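Local coordinates for outer membrane protein assembly factor BamA (Haemophilus ducreyi, PDB 4K3C) that probably assembles and inserts beta-barrel proteins into the outer membrane as part of the Bam complex, here as the barrel with its last two POTRA domains, at residues E279-K284 with T467-S472; R321-T326 with Q497-I502; G407-Y412 with Q423-G428; L438-P443 with V453-F458. All coordinates share one frame; numbering follows the deposited sequence.

Interaction 1 (E279-K284 with T467-S472)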
# COMPACT_ATOMS: atom_id res chain seq x y z
N GLU A 279 -0.92 13.34 -35.15
CA GLU A 279 -2.04 14.24 -34.95
C GLU A 279 -1.62 15.61 -34.39
O GLU A 279 -0.46 15.84 -34.05
CB GLU A 279 -3.13 13.58 -34.10
CG GLU A 279 -2.87 13.54 -32.62
CD GLU A 279 -3.15 14.86 -31.95
OE1 GLU A 279 -2.21 15.43 -31.38
OE2 GLU A 279 -4.30 15.34 -32.03
N TYR A 280 -2.60 16.49 -34.28
CA TYR A 280 -2.39 17.91 -34.05
C TYR A 280 -1.63 18.30 -32.78
O TYR A 280 -0.55 18.87 -32.86
CB TYR A 280 -3.74 18.61 -34.08
CG TYR A 280 -3.66 20.07 -33.76
CD1 TYR A 280 -3.23 20.98 -34.70
CD2 TYR A 280 -4.04 20.54 -32.51
CE1 TYR A 280 -3.16 22.31 -34.41
CE2 TYR A 280 -3.98 21.88 -32.21
CZ TYR A 280 -3.54 22.76 -33.17
OH TYR A 280 -3.46 24.08 -32.87
N THR A 281 -2.20 18.00 -31.61
CA THR A 281 -1.56 18.29 -30.33
C THR A 281 -0.23 17.56 -30.16
O THR A 281 0.73 18.10 -29.59
CB THR A 281 -2.47 17.89 -29.19
OG1 THR A 281 -3.55 18.82 -29.11
CG2 THR A 281 -1.71 17.86 -27.85
N ARG A 282 -0.16 16.33 -30.66
CA ARG A 282 1.07 15.55 -30.60
C ARG A 282 2.18 16.21 -31.36
O ARG A 282 3.31 16.26 -30.88
CB ARG A 282 0.86 14.17 -31.18
CG ARG A 282 0.14 13.24 -30.25
CD ARG A 282 0.04 11.91 -30.93
NE ARG A 282 -0.48 10.88 -30.04
CZ ARG A 282 -0.96 9.73 -30.48
NH1 ARG A 282 -0.99 9.48 -31.79
NH2 ARG A 282 -1.41 8.84 -29.61
N GLU A 283 1.86 16.71 -32.55
CA GLU A 283 2.83 17.39 -33.41
C GLU A 283 3.51 18.53 -32.64
O GLU A 283 4.73 18.74 -32.74
CB GLU A 283 2.15 17.95 -34.66
CG GLU A 283 2.46 17.19 -35.94
CD GLU A 283 3.11 18.06 -36.96
OE1 GLU A 283 3.75 19.04 -36.55
OE2 GLU A 283 2.98 17.78 -38.17
N LYS A 284 2.69 19.23 -31.87
CA LYS A 284 3.13 20.35 -31.07
C LYS A 284 4.25 19.90 -30.14
O LYS A 284 5.16 20.67 -29.85
CB LYS A 284 1.95 20.88 -30.28
CG LYS A 284 2.06 22.31 -29.89
CD LYS A 284 0.68 22.86 -29.62
CE LYS A 284 -0.19 22.75 -30.85
NZ LYS A 284 -1.48 23.48 -30.65
N THR A 467 -5.42 22.22 -20.61
CA THR A 467 -5.20 23.62 -20.24
C THR A 467 -4.64 24.50 -21.36
O THR A 467 -4.85 25.71 -21.36
CB THR A 467 -4.24 23.76 -19.06
OG1 THR A 467 -2.95 23.27 -19.46
CG2 THR A 467 -4.75 22.97 -17.87
N LYS A 468 -3.92 23.93 -22.32
CA LYS A 468 -3.31 24.82 -23.30
C LYS A 468 -4.16 24.98 -24.56
O LYS A 468 -3.78 25.71 -25.47
CB LYS A 468 -1.88 24.38 -23.63
CG LYS A 468 -1.05 24.09 -22.38
CD LYS A 468 0.44 24.23 -22.62
CE LYS A 468 1.26 23.45 -21.59
NZ LYS A 468 1.64 22.07 -22.06
N TRP A 469 -5.31 24.30 -24.60
CA TRP A 469 -6.15 24.29 -25.80
C TRP A 469 -6.70 25.70 -26.20
O TRP A 469 -7.21 25.91 -27.32
CB TRP A 469 -7.25 23.23 -25.70
CG TRP A 469 -8.10 23.21 -26.94
CD1 TRP A 469 -9.28 23.87 -27.14
CD2 TRP A 469 -7.81 22.54 -28.18
NE1 TRP A 469 -9.74 23.65 -28.42
CE2 TRP A 469 -8.86 22.83 -29.07
CE3 TRP A 469 -6.76 21.72 -28.62
CZ2 TRP A 469 -8.90 22.34 -30.37
CZ3 TRP A 469 -6.80 21.22 -29.90
CH2 TRP A 469 -7.86 21.53 -30.77
N LYS A 470 -6.55 26.66 -25.29
CA LYS A 470 -6.90 28.04 -25.58
C LYS A 470 -6.07 28.58 -26.74
O LYS A 470 -6.59 29.32 -27.58
CB LYS A 470 -6.67 28.90 -24.34
CG LYS A 470 -7.20 28.27 -23.06
CD LYS A 470 -7.00 29.19 -21.86
CE LYS A 470 -5.53 29.53 -21.66
NZ LYS A 470 -5.29 30.34 -20.43
N GLN A 471 -4.79 28.20 -26.80
CA GLN A 471 -3.87 28.68 -27.84
C GLN A 471 -4.29 28.16 -29.22
O GLN A 471 -3.85 28.69 -30.24
CB GLN A 471 -2.44 28.22 -27.56
CG GLN A 471 -1.96 28.42 -26.13
CD GLN A 471 -0.51 28.00 -25.95
OE1 GLN A 471 0.34 28.32 -26.78
NE2 GLN A 471 -0.22 27.28 -24.87
N SER A 472 -5.12 27.13 -29.23
CA SER A 472 -5.55 26.50 -30.46
C SER A 472 -7.07 26.61 -30.65
O SER A 472 -7.61 26.09 -31.63
CB SER A 472 -5.15 25.03 -30.46
OG SER A 472 -4.03 24.82 -29.62
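Y280, W469 and S472 carry the close-packed part of this contact. Y280 CE2 meets W469 CZ3 at 3.7 Å, and the tyrosine CD2 lies nearly as close to that same corner of the indole. The two side chains cross obliquely, with the planes of the phenol and the six-membered ring 74° apart. In Y280, CG stands anti to the backbone N (chi1 176°), and the ring lies toward the 467-472 loop. S472 CB packs at the edge of this ring, near its plane and 3.1 Å from Y280 OH, and it also sits over one indole face, displaced toward the rim. T281 OG1 approaches W469 CZ3 at 4.1 Å, near the plane of the indole and at its edge.

The helix 280-288, with E279 in its N-cap position, belongs to the long loop after strand 260-274; W469 and S472 belong to the loop after strand 453-465. Both are extracellular loops of the Omp85 barrel, and they meet in the dome that covers its outer end. I411 is touched by both Y280 and W469, and each aromatic has a further edge-to-face partner, Y476 for the tyrosine and F482 for the indole.

The looser, polar side is confined to the end of K284, at the margin of the contact. K284 bends at chi3 (-60°), which turns CE; NZ lies 3.0 Å from Y280 OH, a weak hydrogen bond within the helix. NZ is also 3.1 Å from S472 OG, but at an angle too poor for a bond.

Interaction 2 (R321-T326 with Q497-I502); sequences RGYFPT and QWQSPI
Q499 packs on Y323 right beside a gripped polar atom, S500 OG, which has two partners: I502 N donates to it at 3.2 Å with an N-H...O angle of 157°, and G503 O is hydrogen-bonded to it as well. The first bond makes an ST turn, which ends strand 489-500 at the short turn into strand 503-512. The contact thus lies at the periplasmic end of the Omp85 barrel, where the turn 321-326, between strands 303-317 and 328-338, packs against the end of strand 489-500.

No hydrogen bond spans the two segments; two glutamines and two aromatics make the join. Q499 lays its CG over one face of the Y323 ring, 3.3 Å from CE1, with its amide plane turned 31° from the ring. The chain of Q499 bends at chi2 (-78°), which leaves CD over the same face, toward the rim. R321 NH1 lies above the opposite face of the ring, so the phenol is held between a guanidinium and a glutamine, while its OH is hydrogen-bonded to N452 OD1.

F324 is the more buried aromatic. Q497 lies beside it, ring and amide planes nearly parallel, and brings CG to 3.5 Å from F324 CE1. Q497 NE2 lies at the edge of that ring, near its plane. The phenylalanine also packs on R454 of the neighbouring strand. The two aromatics of the turn meet each other as well: Y323 CD1 stands 3.6 Å above one face of the F324 ring, offset toward its rim.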
# COMPACT_ATOMS: atom_id res chain seq x y z
N ARG A 321 -9.88 -1.75 7.82
CA ARG A 321 -9.81 -3.08 7.26
C ARG A 321 -8.97 -3.21 6.00
O ARG A 321 -8.82 -2.27 5.23
CB ARG A 321 -11.20 -3.58 6.97
CG ARG A 321 -11.94 -3.96 8.20
CD ARG A 321 -12.98 -5.02 7.95
NE ARG A 321 -12.86 -5.72 6.68
CZ ARG A 321 -13.87 -6.32 6.08
NH1 ARG A 321 -13.70 -6.93 4.92
NH2 ARG A 321 -15.07 -6.31 6.64
N GLY A 322 -8.42 -4.41 5.81
CA GLY A 322 -7.66 -4.70 4.61
C GLY A 322 -8.52 -4.42 3.40
O GLY A 322 -8.32 -3.42 2.71
N TYR A 323 -9.49 -5.28 3.14
CA TYR A 323 -10.43 -5.04 2.06
C TYR A 323 -11.85 -4.80 2.60
O TYR A 323 -12.21 -5.29 3.68
CB TYR A 323 -10.39 -6.17 1.02
CG TYR A 323 -10.94 -7.47 1.52
CD1 TYR A 323 -12.29 -7.77 1.37
CD2 TYR A 323 -10.12 -8.41 2.13
CE1 TYR A 323 -12.81 -8.96 1.83
CE2 TYR A 323 -10.64 -9.62 2.59
CZ TYR A 323 -11.99 -9.88 2.43
OH TYR A 323 -12.54 -11.06 2.87
N PHE A 324 -12.64 -4.04 1.85
CA PHE A 324 -13.95 -3.53 2.29
C PHE A 324 -13.89 -2.70 3.57
O PHE A 324 -14.59 -3.01 4.54
CB PHE A 324 -15.00 -4.64 2.42
CG PHE A 324 -15.23 -5.42 1.16
CD1 PHE A 324 -14.87 -4.89 -0.08
CD2 PHE A 324 -15.79 -6.69 1.21
CE1 PHE A 324 -15.06 -5.61 -1.26
CE2 PHE A 324 -15.99 -7.42 0.04
CZ PHE A 324 -15.63 -6.88 -1.20
N PRO A 325 -13.06 -1.64 3.59
CA PRO A 325 -12.99 -0.81 4.78
C PRO A 325 -14.38 -0.33 5.11
O PRO A 325 -15.19 -0.17 4.20
CB PRO A 325 -12.14 0.39 4.33
CG PRO A 325 -11.41 -0.09 3.15
CD PRO A 325 -12.34 -1.03 2.46
N THR A 326 -14.66 -0.12 6.38
CA THR A 326 -15.99 0.29 6.77
C THR A 326 -15.93 1.68 7.40
O THR A 326 -16.94 2.39 7.46
CB THR A 326 -16.66 -0.79 7.66
OG1 THR A 326 -17.96 -0.36 8.07
CG2 THR A 326 -15.81 -1.13 8.89
N GLN A 497 -19.30 -6.33 -5.56
CA GLN A 497 -18.02 -7.00 -5.56
C GLN A 497 -17.97 -8.13 -4.56
O GLN A 497 -18.68 -8.13 -3.56
CB GLN A 497 -16.85 -6.04 -5.42
CG GLN A 497 -16.82 -5.19 -4.21
CD GLN A 497 -16.03 -3.93 -4.47
OE1 GLN A 497 -16.08 -3.38 -5.57
NE2 GLN A 497 -15.29 -3.47 -3.47
N TRP A 498 -17.14 -9.12 -4.87
CA TRP A 498 -16.91 -10.17 -3.90
C TRP A 498 -15.56 -10.87 -3.98
O TRP A 498 -14.98 -11.08 -5.05
CB TRP A 498 -18.13 -11.11 -3.78
CG TRP A 498 -18.19 -12.33 -4.63
CD1 TRP A 498 -18.43 -12.38 -5.97
CD2 TRP A 498 -18.12 -13.68 -4.18
NE1 TRP A 498 -18.46 -13.69 -6.40
CE2 TRP A 498 -18.27 -14.51 -5.31
CE3 TRP A 498 -17.91 -14.27 -2.93
CZ2 TRP A 498 -18.23 -15.89 -5.24
CZ3 TRP A 498 -17.87 -15.64 -2.86
CH2 TRP A 498 -18.02 -16.44 -4.01
N GLN A 499 -15.04 -11.17 -2.79
CA GLN A 499 -13.79 -11.87 -2.64
C GLN A 499 -14.13 -13.34 -2.58
O GLN A 499 -14.35 -13.88 -1.50
CB GLN A 499 -13.10 -11.44 -1.35
CG GLN A 499 -12.82 -9.94 -1.29
CD GLN A 499 -11.61 -9.51 -2.12
OE1 GLN A 499 -11.68 -8.54 -2.88
NE2 GLN A 499 -10.50 -10.23 -1.96
N SER A 500 -14.21 -13.96 -3.76
CA SER A 500 -14.50 -15.38 -3.86
C SER A 500 -13.30 -16.18 -3.39
O SER A 500 -12.21 -15.62 -3.23
CB SER A 500 -14.83 -15.75 -5.31
OG SER A 500 -13.67 -15.75 -6.11
N PRO A 501 -13.48 -17.49 -3.17
CA PRO A 501 -12.32 -18.32 -2.82
C PRO A 501 -11.30 -18.51 -3.96
O PRO A 501 -10.32 -19.21 -3.74
CB PRO A 501 -12.95 -19.66 -2.44
CG PRO A 501 -14.36 -19.32 -2.04
CD PRO A 501 -14.75 -18.21 -2.97
N ILE A 502 -11.53 -17.90 -5.12
CA ILE A 502 -10.60 -18.02 -6.25
C ILE A 502 -9.94 -16.69 -6.56
O ILE A 502 -9.02 -16.62 -7.36
CB ILE A 502 -11.32 -18.51 -7.53
CG1 ILE A 502 -11.93 -17.33 -8.30
CG2 ILE A 502 -12.39 -19.52 -7.18
CD1 ILE A 502 -12.24 -17.63 -9.76

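Interaction 3 (G407-Y412 with Q423-G428)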
# COMPACT_ATOMS: atom_id res chain seq x y z
N GLY A 407 -11.68 12.47 -22.60
CA GLY A 407 -10.65 13.49 -22.66
C GLY A 407 -10.62 14.14 -24.03
O GLY A 407 -11.47 13.85 -24.86
N PRO A 408 -9.63 15.02 -24.28
CA PRO A 408 -9.54 15.66 -25.60
C PRO A 408 -9.39 14.66 -26.75
O PRO A 408 -8.74 13.63 -26.61
CB PRO A 408 -8.28 16.54 -25.48
CG PRO A 408 -8.08 16.74 -24.01
CD PRO A 408 -8.58 15.48 -23.35
N LYS A 409 -10.03 14.99 -27.87
CA LYS A 409 -10.03 14.13 -29.05
C LYS A 409 -8.85 14.42 -29.99
O LYS A 409 -8.36 15.55 -30.06
CB LYS A 409 -11.36 14.28 -29.79
CG LYS A 409 -12.57 13.86 -28.96
CD LYS A 409 -12.35 12.49 -28.30
CE LYS A 409 -13.51 12.09 -27.39
NZ LYS A 409 -14.82 11.98 -28.10
N ALA A 410 -8.42 13.40 -30.71
CA ALA A 410 -7.35 13.54 -31.69
C ALA A 410 -7.82 14.31 -32.92
O ALA A 410 -9.00 14.32 -33.23
CB ALA A 410 -6.82 12.17 -32.10
N ILE A 411 -6.90 14.95 -33.62
CA ILE A 411 -7.20 15.57 -34.91
C ILE A 411 -6.10 15.23 -35.91
O ILE A 411 -5.04 15.86 -35.93
CB ILE A 411 -7.32 17.11 -34.81
CG1 ILE A 411 -8.36 17.49 -33.75
CG2 ILE A 411 -7.68 17.71 -36.17
CD1 ILE A 411 -8.33 18.96 -33.41
N TYR A 412 -6.37 14.23 -36.74
CA TYR A 412 -5.36 13.72 -37.66
C TYR A 412 -5.22 14.54 -38.93
O TYR A 412 -5.94 15.52 -39.14
CB TYR A 412 -5.65 12.26 -38.00
CG TYR A 412 -5.74 11.37 -36.79
CD1 TYR A 412 -4.67 11.22 -35.93
CD2 TYR A 412 -6.90 10.67 -36.51
CE1 TYR A 412 -4.75 10.42 -34.82
CE2 TYR A 412 -6.99 9.86 -35.41
CZ TYR A 412 -5.92 9.73 -34.57
OH TYR A 412 -6.02 8.91 -33.47
N GLN A 423 -12.64 10.51 -33.13
CA GLN A 423 -13.33 10.14 -31.90
C GLN A 423 -12.32 9.67 -30.86
O GLN A 423 -12.56 9.76 -29.66
CB GLN A 423 -14.38 9.06 -32.16
CG GLN A 423 -15.65 9.18 -31.31
CD GLN A 423 -16.43 10.47 -31.60
OE1 GLN A 423 -16.12 11.53 -31.05
NE2 GLN A 423 -17.45 10.36 -32.44
N ASP A 424 -11.19 9.16 -31.35
CA ASP A 424 -10.07 8.75 -30.51
C ASP A 424 -9.73 9.75 -29.41
O ASP A 424 -9.59 10.95 -29.67
CB ASP A 424 -8.83 8.58 -31.37
CG ASP A 424 -8.99 7.52 -32.42
OD1 ASP A 424 -10.15 7.19 -32.72
OD2 ASP A 424 -7.95 7.03 -32.93
N VAL A 425 -9.57 9.25 -28.19
CA VAL A 425 -9.12 10.10 -27.10
C VAL A 425 -7.61 10.24 -27.10
O VAL A 425 -6.88 9.27 -26.91
CB VAL A 425 -9.58 9.54 -25.75
CG1 VAL A 425 -8.79 10.15 -24.60
CG2 VAL A 425 -11.07 9.81 -25.58
N ILE A 426 -7.13 11.46 -27.33
CA ILE A 426 -5.70 11.73 -27.34
C ILE A 426 -5.19 12.09 -25.92
O ILE A 426 -4.01 11.95 -25.63
CB ILE A 426 -5.37 12.83 -28.40
CG1 ILE A 426 -4.18 12.42 -29.26
CG2 ILE A 426 -5.24 14.23 -27.79
CD1 ILE A 426 -3.08 11.70 -28.50
N GLY A 427 -6.08 12.53 -25.04
CA GLY A 427 -5.73 12.75 -23.65
C GLY A 427 -5.44 14.20 -23.28
O GLY A 427 -5.20 15.02 -24.17
N GLY A 428 -5.44 14.50 -21.98
CA GLY A 428 -5.27 15.86 -21.50
C GLY A 428 -4.35 15.96 -20.31
O GLY A 428 -3.99 14.94 -19.73
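The Y412 ring meets D424 OD2 at its edge, in the ring plane, and the phenol and carboxylate planes stand 80° apart. Y412 OH donates to D424 OD2 at 2.7 Å, coming from above the carboxylate plane, 38° out of it. That oxygen also accepts from A239 N, so OD2 is gripped by two donors.

Further along, the backbones pair. A410 N donates to D424 O at 2.9 Å, and P408 O accepts twice, from I426 N at 2.8 Å and from G427 N at 3.3 Å. K409 and V425 form an antiparallel non-hydrogen-bonded pair between these bonds. The strand 409-412 and its partner 420-422 make a small two-stranded antiparallel ribbon in the long extracellular loop between barrel strands 366-378 and 430-440, and the chain turns a corner at Q423 and D424 before continuing beside the same strand.

P408 and the aliphatic chain of K409 cover much of the join. P408 rests its CG and CD on the G427 carbonyl, CD being 3.4 Å from G427 C, while A410 CB meets I426 CG1 at 3.9 Å. K409 bends at chi2 (-48°), which turns CD; CE lies 3.8 Å from V425 CG2, and NZ makes a weak bond to OE1 of the poorly ordered Q423. I426 also touches R282 of helix 280-288.

Interaction 4 (L438-P443 with V453-F458)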
# COMPACT_ATOMS: atom_id res chain seq x y z
N LEU A 438 -23.42 4.71 -1.80
CA LEU A 438 -24.05 4.08 -0.64
C LEU A 438 -23.83 2.57 -0.68
O LEU A 438 -24.37 1.89 -1.53
CB LEU A 438 -25.56 4.35 -0.61
CG LEU A 438 -26.22 4.52 0.76
CD1 LEU A 438 -27.56 3.88 0.77
CD2 LEU A 438 -25.37 3.98 1.90
N ILE A 439 -23.05 2.07 0.27
CA ILE A 439 -22.89 0.64 0.46
C ILE A 439 -24.01 0.11 1.32
O ILE A 439 -24.12 0.44 2.49
CB ILE A 439 -21.62 0.36 1.22
CG1 ILE A 439 -20.43 0.83 0.41
CG2 ILE A 439 -21.52 -1.09 1.52
CD1 ILE A 439 -19.18 0.85 1.21
N ILE A 440 -24.85 -0.74 0.75
CA ILE A 440 -25.93 -1.30 1.54
C ILE A 440 -25.66 -2.80 1.73
O ILE A 440 -24.85 -3.37 1.02
CB ILE A 440 -27.31 -1.04 0.88
CG1 ILE A 440 -27.60 -2.08 -0.22
CG2 ILE A 440 -27.36 0.37 0.32
CD1 ILE A 440 -26.96 -1.75 -1.55
N PRO A 441 -26.32 -3.42 2.72
CA PRO A 441 -26.14 -4.87 2.90
C PRO A 441 -26.54 -5.63 1.65
O PRO A 441 -27.52 -5.24 1.00
CB PRO A 441 -27.12 -5.18 4.03
CG PRO A 441 -27.22 -3.90 4.80
CD PRO A 441 -27.15 -2.82 3.78
N ALA A 442 -25.81 -6.71 1.34
CA ALA A 442 -26.08 -7.52 0.16
C ALA A 442 -27.31 -8.36 0.40
O ALA A 442 -27.33 -9.17 1.33
CB ALA A 442 -24.92 -8.42 -0.12
N PRO A 443 -28.35 -8.18 -0.43
CA PRO A 443 -29.55 -9.01 -0.25
C PRO A 443 -29.28 -10.46 -0.67
O PRO A 443 -28.32 -10.73 -1.39
CB PRO A 443 -30.60 -8.35 -1.15
CG PRO A 443 -29.81 -7.58 -2.17
CD PRO A 443 -28.54 -7.15 -1.47
N VAL A 453 -18.78 -9.95 0.37
CA VAL A 453 -19.49 -9.25 -0.69
C VAL A 453 -19.96 -7.88 -0.25
O VAL A 453 -20.43 -7.70 0.88
CB VAL A 453 -20.66 -10.08 -1.23
CG1 VAL A 453 -20.99 -11.18 -0.24
CG2 VAL A 453 -21.86 -9.18 -1.53
N ARG A 454 -19.80 -6.92 -1.17
CA ARG A 454 -20.10 -5.52 -0.96
C ARG A 454 -20.97 -5.00 -2.10
O ARG A 454 -20.51 -4.81 -3.22
CB ARG A 454 -18.79 -4.73 -0.89
CG ARG A 454 -18.91 -3.23 -1.17
CD ARG A 454 -17.87 -2.45 -0.40
NE ARG A 454 -18.16 -2.49 1.02
CZ ARG A 454 -17.45 -1.85 1.94
NH1 ARG A 454 -17.80 -1.93 3.22
NH2 ARG A 454 -16.41 -1.11 1.58
N THR A 455 -22.24 -4.76 -1.81
CA THR A 455 -23.13 -4.17 -2.79
C THR A 455 -23.26 -2.67 -2.52
O THR A 455 -23.20 -2.24 -1.37
CB THR A 455 -24.50 -4.82 -2.73
OG1 THR A 455 -24.99 -4.75 -1.39
CG2 THR A 455 -24.40 -6.27 -3.15
N SER A 456 -23.43 -1.87 -3.57
CA SER A 456 -23.45 -0.43 -3.43
C SER A 456 -24.18 0.26 -4.57
O SER A 456 -24.44 -0.35 -5.61
CB SER A 456 -22.03 0.11 -3.35
OG SER A 456 -21.29 -0.23 -4.51
N VAL A 457 -24.50 1.53 -4.38
CA VAL A 457 -25.12 2.34 -5.41
C VAL A 457 -24.35 3.64 -5.43
O VAL A 457 -24.06 4.21 -4.37
CB VAL A 457 -26.59 2.62 -5.11
CG1 VAL A 457 -27.12 3.73 -5.99
CG2 VAL A 457 -27.41 1.33 -5.29
N PHE A 458 -23.98 4.10 -6.62
CA PHE A 458 -22.92 5.10 -6.70
C PHE A 458 -23.26 6.19 -7.70
O PHE A 458 -24.17 6.04 -8.54
CB PHE A 458 -21.56 4.43 -7.07
CG PHE A 458 -21.55 3.86 -8.45
CD1 PHE A 458 -21.20 4.64 -9.54
CD2 PHE A 458 -21.94 2.55 -8.68
CE1 PHE A 458 -21.23 4.14 -10.81
CE2 PHE A 458 -21.96 2.04 -9.96
CZ PHE A 458 -21.60 2.83 -11.03
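I439 places CD1 directly over the centre of one face of the R454 guanidinium, 3.3 Å from CZ. The isoleucine gets there with CG1 anti to the carbonyl carbon (chi1 -63°) and CD1 extended beyond it, whereas R454 curls round to meet it through bends at chi2 and chi3. I439 CG2 also lies by R454 NE. The polar end of R454 is held from elsewhere: NH2 donates to P325 O.

On the other face of the strand pair T455 is the pivot. Its OG1 lies between the backbone N and the carbonyl carbon (chi1 54°), from where it donates to I440 O at 2.8 Å, approaching from well above the carbonyl plane. I440 crosses T455 at about a right angle and sets CD1 3.6 Å from that hydroxyl. CG2, the other branch of T455, turns to A442 CB at 3.8 Å, and the same methyl of A442 touches V453 CG2 at 3.5 Å.

Strands 430-440 and 453-465 are consecutive antiparallel strands of the Omp85 barrel, joined by a periplasmic turn, and these residues form the turn-side end of the hairpin. L438 and V457 form a hydrogen-bonded pair, with L438 N to V457 O at 2.7 Å and V457 N to L438 O at 2.9 Å; V457 lies on the surface. I439 and S456 make the next, non-hydrogen-bonded pair, and S456 OG bonds to E437 OE2. Nearer the turn, I440 N makes a weak bond to T455 O.

After the two POTRA domains the chain enters the barrel. Interaction 1 opens at 279-284 in an extracellular loop, and interaction 2 opens soon after at 321-326 in a periplasmic turn. Interaction 3 then closes a short loop, 407-428, and interaction 4 closes the hairpin 438-458; the two follow in series, and both fall within the spans of interactions 1 and 2. Those spans cross, closing at 467-472 and 497-502 respectively. Interactions 1 and 3 touch and join three extracellular loops, through Y280 N to I411 O for example. Interactions 2 and 4 touch at the periplasmic end, where R454 meets Q497; the centres of interactions 1 and 2 lie about 43 Å apart.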